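Local coordinates for protein soluble lytic murein transglycosylase (Pseudomonas aeruginosa, PDB 5OHU) that acts as a lytic transglycosylase that cleaves the glycan strands of peptidoglycan, working in both exolytic and endolytic modes of cell-wall turnover, at residues L98-L103 with F125-C130; G518-M523 with D548-L553; K528-K533 with A555-Q560. One frame throughout, in Å; residues are numbered along the deposited sequence.

Contact 1. Residues L98-L103 with F125-C130; sequences LKLRWL and FTELDC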
loop_
_atom_site.group_PDB
_atom_site.type_symbol
_atom_site.label_atom_id
_atom_site.label_comp_id
_atom_site.label_asym_id
_atom_site.label_seq_id
_atom_site.Cartn_x
_atom_site.Cartn_y
_atom_site.Cartn_z
ATOM N N LEU A 98 3.560 -6.721 24.794
ATOM C CA LEU A 98 4.109 -7.217 26.045
ATOM C C LEU A 98 5.631 -7.147 26.040
ATOM O O LEU A 98 6.242 -6.808 27.060
ATOM C CB LEU A 98 3.626 -8.647 26.304
ATOM C CG LEU A 98 4.255 -9.399 27.490
ATOM C CD1 LEU A 98 4.139 -8.608 28.785
ATOM C CD2 LEU A 98 3.660 -10.790 27.656
ATOM N N LYS A 99 6.270 -7.458 24.907
ATOM C CA LYS A 99 7.732 -7.419 24.900
ATOM C C LYS A 99 8.231 -5.989 24.984
ATOM O O LYS A 99 9.219 -5.710 25.675
ATOM C CB LYS A 99 8.295 -8.096 23.653
ATOM C CG LYS A 99 7.963 -9.586 23.541
ATOM C CD LYS A 99 8.753 -10.242 22.387
ATOM C CE LYS A 99 10.264 -10.285 22.689
ATOM N NZ LYS A 99 11.054 -11.127 21.706
ATOM N N LEU A 100 7.559 -5.072 24.284
ATOM C CA LEU A 100 7.920 -3.663 24.368
ATOM C C LEU A 100 7.910 -3.182 25.812
ATOM O O LEU A 100 8.899 -2.617 26.304
ATOM C CB LEU A 100 6.958 -2.833 23.519
ATOM C CG LEU A 100 7.099 -1.325 23.647
ATOM C CD1 LEU A 100 8.445 -0.881 23.133
ATOM C CD2 LEU A 100 5.955 -0.620 22.894
ATOM N N ARG A 101 6.807 -3.431 26.513
ATOM C CA ARG A 101 6.662 -2.978 27.893
ATOM C C ARG A 101 7.683 -3.630 28.818
ATOM O O ARG A 101 8.315 -2.958 29.639
ATOM C CB ARG A 101 5.256 -3.289 28.373
ATOM C CG ARG A 101 4.299 -2.235 28.008
ATOM C CD ARG A 101 2.931 -2.795 27.908
ATOM N NE ARG A 101 2.074 -1.798 27.288
ATOM C CZ ARG A 101 0.820 -2.010 26.935
ATOM N NH1 ARG A 101 0.291 -3.205 27.127
ATOM N NH2 ARG A 101 0.131 -1.027 26.374
ATOM N N TRP A 102 7.853 -4.941 28.703
ATOM C CA TRP A 102 8.816 -5.629 29.554
ATOM C C TRP A 102 10.247 -5.174 29.268
ATOM O O TRP A 102 10.991 -4.829 30.195
ATOM C CB TRP A 102 8.673 -7.127 29.375
ATOM C CG TRP A 102 9.455 -7.897 30.332
ATOM C CD1 TRP A 102 9.482 -7.739 31.681
ATOM C CD2 TRP A 102 10.345 -8.973 30.031
ATOM N NE1 TRP A 102 10.350 -8.643 32.242
ATOM C CE2 TRP A 102 10.884 -9.419 31.247
ATOM C CE3 TRP A 102 10.745 -9.593 28.843
ATOM C CZ2 TRP A 102 11.797 -10.468 31.319
ATOM C CZ3 TRP A 102 11.639 -10.632 28.913
ATOM C CH2 TRP A 102 12.155 -11.064 30.142
ATOM N N LEU A 103 10.650 -5.151 27.988
ATOM C CA LEU A 103 12.018 -4.744 27.649
ATOM C C LEU A 103 12.307 -3.327 28.135
ATOM O O LEU A 103 13.429 -3.024 28.561
ATOM C CB LEU A 103 12.267 -4.858 26.137
ATOM C CG LEU A 103 12.584 -6.238 25.503
ATOM C CD1 LEU A 103 14.034 -6.618 25.654
ATOM C CD2 LEU A 103 11.775 -7.340 26.150
ATOM N N PHE A 125 10.013 -1.575 16.762
ATOM C CA PHE A 125 9.834 -0.517 17.748
ATOM C C PHE A 125 11.124 0.291 17.813
ATOM O O PHE A 125 12.139 -0.187 18.329
ATOM C CB PHE A 125 9.475 -1.083 19.117
ATOM C CG PHE A 125 8.095 -1.661 19.189
ATOM C CD1 PHE A 125 6.986 -0.875 18.923
ATOM C CD2 PHE A 125 7.906 -2.990 19.543
ATOM C CE1 PHE A 125 5.702 -1.408 19.011
ATOM C CE2 PHE A 125 6.633 -3.527 19.629
ATOM C CZ PHE A 125 5.527 -2.739 19.361
ATOM N N THR A 126 11.083 1.511 17.272
ATOM C CA THR A 126 12.234 2.402 17.339
ATOM C C THR A 126 12.746 2.569 18.767
ATOM O O THR A 126 13.955 2.692 18.986
ATOM C CB THR A 126 11.851 3.765 16.742
ATOM O OG1 THR A 126 11.475 3.593 15.376
ATOM C CG2 THR A 126 13.011 4.745 16.804
ATOM N N GLU A 127 11.845 2.571 19.753
ATOM C CA GLU A 127 12.260 2.736 21.138
ATOM C C GLU A 127 13.206 1.622 21.577
ATOM O O GLU A 127 14.203 1.875 22.263
ATOM C CB GLU A 127 11.027 2.785 22.040
ATOM C CG GLU A 127 11.354 2.997 23.512
ATOM C CD GLU A 127 10.107 3.012 24.396
ATOM O OE1 GLU A 127 10.248 3.265 25.608
ATOM O OE2 GLU A 127 8.986 2.777 23.882
ATOM N N LEU A 128 12.914 0.383 21.189
ATOM C CA LEU A 128 13.800 -0.716 21.554
ATOM C C LEU A 128 15.129 -0.629 20.806
ATOM O O LEU A 128 16.194 -0.883 21.382
ATOM C CB LEU A 128 13.110 -2.058 21.280
ATOM C CG LEU A 128 11.790 -2.356 21.979
ATOM C CD1 LEU A 128 11.181 -3.617 21.401
ATOM C CD2 LEU A 128 11.985 -2.500 23.492
ATOM N N ASP A 129 15.085 -0.278 19.521
ATOM C CA ASP A 129 16.318 -0.059 18.771
ATOM C C ASP A 129 17.212 0.952 19.475
ATOM O O ASP A 129 18.427 0.756 19.587
ATOM C CB ASP A 129 15.997 0.402 17.344
ATOM C CG ASP A 129 15.133 -0.592 16.582
ATOM O OD1 ASP A 129 14.956 -1.742 17.056
ATOM O OD2 ASP A 129 14.636 -0.227 15.493
ATOM N N CYS A 130 16.624 2.021 20.002
ATOM C CA CYS A 130 17.440 3.020 20.692
ATOM C C CYS A 130 17.991 2.491 22.004
ATOM O O CYS A 130 19.172 2.704 22.309
ATOM C CB CYS A 130 16.626 4.288 20.894
ATOM S SG CYS A 130 16.556 5.141 19.285
#
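Leu-100 lies over one face of the Phe-125 ring. Its CD2 methyl stands 4.0 Å from the ring centroid and only 13° off the normal, a CH-pi contact directly above the middle of the ring. CB and CD1 of the same leucine lie over the same face: CB comes to 4.0 Å from CE2 of Phe-125, and CD1 lies a similar distance from CG of Phe-125. CG of Leu-100 is anti to the backbone N (chi1 172°), and the two methyls part from it, one over the ring centre and the other near the CB end of the ring. The indole ring of Trp-97 also meets the phenyl ring, their planes turned by about 55°.

CD1 of Leu-100 has a second role, since it fits against CG of Leu-128 at 3.8 Å. One turn further along, CB of Leu-103 packs on CD2 of Leu-128 at 3.6 Å, the closest approach between the segments, so that Leu-128 touches two leucines spaced three residues apart. Helix 95-108 and helix 126-138 run roughly in the same direction here, with axes 10.5 Å apart and crossing at 35°. Helix 112-118 comes between them in the chain and also touches Leu-103, through Phe-115 and Tyr-118. Successive helices stacked in this way are consistent with the ring-shaped alpha-superhelix known from the Slt70 family.

No hydrogen bond joins the segments. The extended chain of Glu-127 crosses Leu-100 at about a right angle and brings OE2 of Glu-127 to 3.8 Å from CD1 of Leu-100, but its charge is answered by Arg-104, which forms a salt bridge to OE1. Phe-125 itself occupies the N-cap position of helix 126-138, and its carbonyl O accepts the backbone N-H of Asp-129. On a different side of this helix, Cys-130 is tied by a disulfide to Cys-163.

Contact 2. Residues G518-M523 with D548-L553; sequences GLMQLM and DVNIRL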
loop_
_atom_site.group_PDB
_atom_site.type_symbol
_atom_site.label_atom_id
_atom_site.label_comp_id
_atom_site.label_asym_id
_atom_site.label_seq_id
_atom_site.Cartn_x
_atom_site.Cartn_y
_atom_site.Cartn_z
ATOM N N GLY A 518 -18.957 0.344 3.566
ATOM C CA GLY A 518 -19.831 -0.687 3.038
ATOM C C GLY A 518 -19.295 -1.363 1.789
ATOM O O GLY A 518 -18.131 -1.211 1.401
ATOM N N LEU A 519 -20.194 -2.139 1.157
ATOM C CA LEU A 519 -19.823 -2.947 -0.009
ATOM C C LEU A 519 -19.201 -2.103 -1.111
ATOM O O LEU A 519 -18.259 -2.539 -1.784
ATOM C CB LEU A 519 -21.047 -3.684 -0.549
ATOM C CG LEU A 519 -21.500 -4.838 0.345
ATOM C CD1 LEU A 519 -22.861 -5.371 -0.085
ATOM C CD2 LEU A 519 -20.445 -5.962 0.368
ATOM N N MET A 520 -19.715 -0.894 -1.307
ATOM C CA MET A 520 -19.303 -0.038 -2.403
ATOM C C MET A 520 -18.557 1.203 -1.921
ATOM O O MET A 520 -18.248 2.082 -2.737
ATOM C CB MET A 520 -20.540 0.303 -3.239
ATOM C CG MET A 520 -20.957 -0.883 -4.100
ATOM S SD MET A 520 -22.346 -0.515 -5.213
ATOM C CE MET A 520 -21.368 -0.103 -6.695
ATOM N N GLN A 521 -18.207 1.258 -0.625
ATOM C CA GLN A 521 -17.261 2.234 -0.070
ATOM C C GLN A 521 -17.719 3.663 -0.359
ATOM O O GLN A 521 -17.007 4.478 -0.951
ATOM C CB GLN A 521 -15.834 1.986 -0.602
ATOM C CG GLN A 521 -15.172 0.749 -0.012
ATOM C CD GLN A 521 -14.889 0.918 1.483
ATOM O OE1 GLN A 521 -13.809 1.368 1.880
ATOM N NE2 GLN A 521 -15.872 0.572 2.314
ATOM N N LEU A 522 -18.944 3.945 0.048
ATOM C CA LEU A 522 -19.537 5.246 -0.193
ATOM C C LEU A 522 -19.126 6.224 0.896
ATOM O O LEU A 522 -19.140 5.892 2.087
ATOM C CB LEU A 522 -21.062 5.144 -0.240
ATOM C CG LEU A 522 -21.643 4.221 -1.311
ATOM C CD1 LEU A 522 -23.176 4.147 -1.183
ATOM C CD2 LEU A 522 -21.213 4.712 -2.689
ATOM N N MET A 523 -18.758 7.422 0.478
ATOM C CA MET A 523 -18.615 8.516 1.419
ATOM C C MET A 523 -19.996 9.012 1.839
ATOM O O MET A 523 -20.922 9.043 1.021
ATOM C CB MET A 523 -17.804 9.650 0.800
ATOM C CG MET A 523 -16.382 9.228 0.469
ATOM S SD MET A 523 -15.497 8.772 1.986
ATOM C CE MET A 523 -15.690 10.247 2.982
ATOM N N ASP A 548 -28.119 -4.032 1.311
ATOM C CA ASP A 548 -29.046 -3.601 0.270
ATOM C C ASP A 548 -29.107 -2.082 0.161
ATOM O O ASP A 548 -29.289 -1.547 -0.941
ATOM C CB ASP A 548 -30.437 -4.176 0.523
ATOM C CG ASP A 548 -30.523 -5.649 0.194
ATOM O OD1 ASP A 548 -29.530 -6.206 -0.322
ATOM O OD2 ASP A 548 -31.592 -6.248 0.435
ATOM N N VAL A 549 -28.983 -1.369 1.289
ATOM C CA VAL A 549 -28.945 0.091 1.235
ATOM C C VAL A 549 -27.676 0.558 0.532
ATOM O O VAL A 549 -27.701 1.495 -0.277
ATOM C CB VAL A 549 -29.052 0.690 2.651
ATOM C CG1 VAL A 549 -28.869 2.200 2.599
ATOM C CG2 VAL A 549 -30.391 0.324 3.305
ATOM N N ASN A 550 -26.552 -0.094 0.828
ATOM C CA ASN A 550 -25.291 0.251 0.183
ATOM C C ASN A 550 -25.365 0.039 -1.326
ATOM O O ASN A 550 -24.958 0.905 -2.115
ATOM C CB ASN A 550 -24.171 -0.595 0.778
ATOM C CG ASN A 550 -22.813 -0.010 0.522
ATOM O OD1 ASN A 550 -22.150 -0.349 -0.467
ATOM N ND2 ASN A 550 -22.370 0.864 1.428
ATOM N N ILE A 551 -25.873 -1.120 -1.744
ATOM C CA ILE A 551 -25.926 -1.452 -3.163
ATOM C C ILE A 551 -26.867 -0.514 -3.907
ATOM O O ILE A 551 -26.585 -0.098 -5.036
ATOM C CB ILE A 551 -26.342 -2.920 -3.336
ATOM C CG1 ILE A 551 -25.262 -3.824 -2.747
ATOM C CG2 ILE A 551 -26.608 -3.230 -4.820
ATOM C CD1 ILE A 551 -25.682 -5.299 -2.693
ATOM N N ARG A 552 -27.996 -0.160 -3.291
ATOM C CA ARG A 552 -28.953 0.709 -3.967
ATOM C C ARG A 552 -28.362 2.090 -4.212
ATOM O O ARG A 552 -28.475 2.637 -5.317
ATOM C CB ARG A 552 -30.237 0.814 -3.150
ATOM C CG ARG A 552 -31.107 -0.422 -3.228
ATOM C CD ARG A 552 -32.197 -0.376 -2.190
ATOM N NE ARG A 552 -33.222 0.593 -2.533
ATOM C CZ ARG A 552 -34.168 0.997 -1.694
ATOM N NH1 ARG A 552 -34.202 0.518 -0.454
ATOM N NH2 ARG A 552 -35.073 1.883 -2.094
ATOM N N LEU A 553 -27.739 2.677 -3.187
ATOM C CA LEU A 553 -27.075 3.966 -3.362
ATOM C C LEU A 553 -25.814 3.841 -4.196
ATOM O O LEU A 553 -25.529 4.721 -5.012
ATOM C CB LEU A 553 -26.754 4.592 -2.007
ATOM C CG LEU A 553 -28.038 4.845 -1.214
ATOM C CD1 LEU A 553 -27.784 5.249 0.253
ATOM C CD2 LEU A 553 -28.827 5.927 -1.932
#
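Asn-550 reaches from helix 547-564 into the turn formed by Gly-518 to Gln-521, and its amide carries the polar part of the contact. CG stands anti to the backbone N (chi1 -161°). OD1 accepts the backbone N-H of Met-520 at 2.6 Å, a short bond that is bent at the hydrogen (143°), with the donor tilted 22° from the carbonyl plane. The N of Leu-519 is also near OD1, but its angle is too poor for a hydrogen bond. At the other end of the amide, ND2 donates to the carbonyls of Leu-544 and Thr-517, which fixes the group's orientation. ND2 lies 3.4 Å from CA of Gly-518, which has no side chain.

The turn is type I, closed by Gln-521 N donating to Gly-518 O. The same carbonyl takes a second bond, in its plane and on a lone pair, from NE2 of Gln-521 at 3.0 Å; this side chain folds back over its own turn.

Beside the amide, Leu-519, Met-520 and Leu-522 all hold CG next to the backbone N and anti to the carbonyl carbon. CD1 of Leu-519 meets CD1 of Ile-551 at 3.8 Å, their side chains crossing obliquely, and CD1 of Leu-522 packs on CB of Leu-553 at 3.7 Å, these two crossing at about a right angle. Extended chi2 carries SD of Met-520 toward CA of Ile-551, the bend at chi3 turns CE aside, and the side chain also touches helix 493-504.

Residues 518-521 spell the Gly-Leu-Met-Gln motif of family 1 lytic transglycosylases, here held against a helix of the lysozyme-like catalytic domain.

Contact 3. Residues K528-K533 with A555-Q560; sequences KETSRK and AAYLSQ
The hydroxyl OG1 of Thr-530 is held by two partners: it donates to the carbonyl O of Thr-526 in the preceding turn of its helix and accepts a hydrogen from a water at 3.0 Å. That water gives its other hydrogen to OE1 of Gln-560, at 2.7 Å, and so bridges two side-chain oxygens that stand 4.1 Å apart and do not bond directly. The opposite end of the Gln-560 amide has a water of its own. NE2 donates to it at 3.2 Å, and NZ of Lys-533 adds a weak bond to the same molecule. With a donating water at OE1 and an accepting one at NE2, this pattern is consistent with the modelled orientation of the amide.

Beside the waters, CG2 of Thr-530, anti to the backbone N, presses on CB of Ala-556 at 3.6 Å; the hydroxyl OG1 also rests against CB and CD1 of Tyr-557. Through these side chains helix 524-534 and helix 547-564 meet here with axes 9.7 Å apart, crossing almost perpendicularly at 85°. Both helices belong to the lysozyme-like catalytic domain, and this crossing joins two of its consecutive helices. Phe-534, from the end of the first helix, extends the interface by touching Ala-556, Ser-559 and Gln-560.

At the more exposed margin, Lys-533 bends at chi2, chi3 and chi4, folding its chain past NE2 of Gln-560, with CG of Lys-533 at 3.5 Å from that nitrogen in van der Waals contact. Within helix 547-564, the carbonyl O of Ala-556 serves two donors. The backbone N of Gln-560 makes the regular helical bond, and OG of Ser-559 adds a side-chain bond of 2.7 Å.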
loop_
_atom_site.group_PDB
_atom_site.type_symbol
_atom_site.label_atom_id
_atom_site.label_comp_id
_atom_site.label_asym_id
_atom_site.label_seq_id
_atom_site.Cartn_x
_atom_site.Cartn_y
_atom_site.Cartn_z
ATOM N N LYS A 528 -25.619 10.752 0.796
ATOM C CA LYS A 528 -26.808 11.563 1.046
ATOM C C LYS A 528 -27.236 12.324 -0.205
ATOM O O LYS A 528 -28.436 12.460 -0.462
ATOM C CB LYS A 528 -26.569 12.516 2.220
ATOM C CG LYS A 528 -26.550 11.814 3.576
ATOM C CD LYS A 528 -26.491 12.779 4.776
ATOM C CE LYS A 528 -25.053 13.099 5.180
ATOM N NZ LYS A 528 -24.986 13.813 6.490
ATOM N N GLU A 529 -26.277 12.797 -1.004
ATOM C CA GLU A 529 -26.604 13.494 -2.243
ATOM C C GLU A 529 -27.261 12.553 -3.247
ATOM O O GLU A 529 -28.267 12.907 -3.877
ATOM C CB GLU A 529 -25.341 14.120 -2.838
ATOM C CG GLU A 529 -25.020 15.508 -2.292
ATOM C CD GLU A 529 -23.555 15.896 -2.456
ATOM O OE1 GLU A 529 -23.091 16.785 -1.701
ATOM O OE2 GLU A 529 -22.866 15.312 -3.325
ATOM N N THR A 530 -26.690 11.353 -3.414
ATOM C CA THR A 530 -27.291 10.335 -4.269
ATOM C C THR A 530 -28.708 10.019 -3.818
ATOM O O THR A 530 -29.634 9.932 -4.638
ATOM C CB THR A 530 -26.428 9.075 -4.249
ATOM O OG1 THR A 530 -25.106 9.404 -4.687
ATOM C CG2 THR A 530 -27.004 8.010 -5.173
ATOM N N SER A 531 -28.896 9.894 -2.506
ATOM C CA SER A 531 -30.216 9.636 -1.946
ATOM C C SER A 531 -31.211 10.721 -2.342
ATOM O O SER A 531 -32.354 10.428 -2.709
ATOM C CB SER A 531 -30.103 9.522 -0.426
ATOM O OG SER A 531 -31.374 9.588 0.188
ATOM N N ARG A 532 -30.796 11.986 -2.275
ATOM C CA ARG A 532 -31.722 13.052 -2.644
ATOM C C ARG A 532 -31.950 13.086 -4.149
ATOM O O ARG A 532 -33.069 13.340 -4.601
ATOM C CB ARG A 532 -31.221 14.406 -2.140
ATOM C CG ARG A 532 -31.070 14.491 -0.629
ATOM C CD ARG A 532 -30.828 15.924 -0.179
ATOM N NE ARG A 532 -29.901 15.976 0.956
ATOM C CZ ARG A 532 -28.586 16.160 0.849
ATOM N NH1 ARG A 532 -28.044 16.317 -0.353
ATOM N NH2 ARG A 532 -27.822 16.184 1.940
ATOM N N LYS A 533 -30.905 12.818 -4.935
ATOM C CA LYS A 533 -31.022 12.904 -6.386
ATOM C C LYS A 533 -32.004 11.870 -6.923
ATOM O O LYS A 533 -32.788 12.162 -7.830
ATOM C CB LYS A 533 -29.645 12.724 -7.028
ATOM C CG LYS A 533 -29.561 13.207 -8.462
ATOM C CD LYS A 533 -30.042 14.651 -8.543
ATOM C CE LYS A 533 -29.333 15.428 -9.631
ATOM N NZ LYS A 533 -27.874 15.447 -9.435
ATOM N N ALA A 555 -25.141 1.636 -6.616
ATOM C CA ALA A 555 -25.507 1.448 -8.019
ATOM C C ALA A 555 -25.959 2.755 -8.641
ATOM O O ALA A 555 -25.599 3.059 -9.786
ATOM C CB ALA A 555 -26.617 0.399 -8.151
ATOM N N ALA A 556 -26.766 3.528 -7.911
ATOM C CA ALA A 556 -27.221 4.815 -8.419
ATOM C C ALA A 556 -26.045 5.755 -8.668
ATOM O O ALA A 556 -25.907 6.318 -9.759
ATOM C CB ALA A 556 -28.223 5.436 -7.442
ATOM N N TYR A 557 -25.178 5.932 -7.668
ATOM C CA TYR A 557 -24.017 6.799 -7.854
ATOM C C TYR A 557 -23.145 6.316 -9.010
ATOM O O TYR A 557 -22.721 7.113 -9.857
ATOM C CB TYR A 557 -23.196 6.876 -6.565
ATOM C CG TYR A 557 -21.929 7.657 -6.789
ATOM C CD1 TYR A 557 -21.967 9.048 -6.865
ATOM C CD2 TYR A 557 -20.710 7.012 -6.937
ATOM C CE1 TYR A 557 -20.823 9.776 -7.084
ATOM C CE2 TYR A 557 -19.554 7.728 -7.160
ATOM C CZ TYR A 557 -19.619 9.111 -7.233
ATOM O OH TYR A 557 -18.483 9.840 -7.465
ATOM N N LEU A 558 -22.894 5.010 -9.077
ATOM C CA LEU A 558 -22.108 4.447 -10.170
ATOM C C LEU A 558 -22.735 4.759 -11.529
ATOM O O LEU A 558 -22.022 5.007 -12.511
ATOM C CB LEU A 558 -21.968 2.940 -9.961
ATOM C CG LEU A 558 -21.098 2.129 -10.917
ATOM C CD1 LEU A 558 -19.681 2.676 -10.972
ATOM C CD2 LEU A 558 -21.096 0.676 -10.478
ATOM N N SER A 559 -24.068 4.777 -11.607
ATOM C CA SER A 559 -24.697 5.073 -12.889
ATOM C C SER A 559 -24.543 6.541 -13.262
ATOM O O SER A 559 -24.499 6.865 -14.452
ATOM C CB SER A 559 -26.172 4.669 -12.865
ATOM O OG SER A 559 -26.940 5.626 -12.163
ATOM N N GLN A 560 -24.467 7.435 -12.269
ATOM C CA GLN A 560 -24.181 8.847 -12.537
ATOM C C GLN A 560 -22.783 9.033 -13.120
ATOM O O GLN A 560 -22.592 9.756 -14.102
ATOM C CB GLN A 560 -24.312 9.668 -11.253
ATOM C CG GLN A 560 -25.733 10.059 -10.895
ATOM C CD GLN A 560 -25.803 10.908 -9.626
ATOM O OE1 GLN A 560 -25.217 10.568 -8.593
ATOM N NE2 GLN A 560 -26.514 12.028 -9.710
HETATM O O HOH W 1 -25.026 11.925 -6.267
HETATM O O HOH W 2 -25.660 14.034 -7.360
#

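Contact 1 closes before the other two begin and lies far from them, its centre about 42 Å from that of contact 2 and about 49 Å from that of contact 3, on the opposite side of the chain's centre from the latter. It belongs to the largely helical N-terminal part of the chain. Contacts 2 and 3 have centres about 10 Å apart, lie within the SLT domain and share helix 547-564; their segments alternate along the sequence. They touch directly, with Leu-553 against Thr-530 and Ser-531, and Met-520 against Ala-555 and Leu-558. A single helix thus packs against both the Gly-Leu-Met-Gln turn and helix 524-534, which follows that turn in sequence.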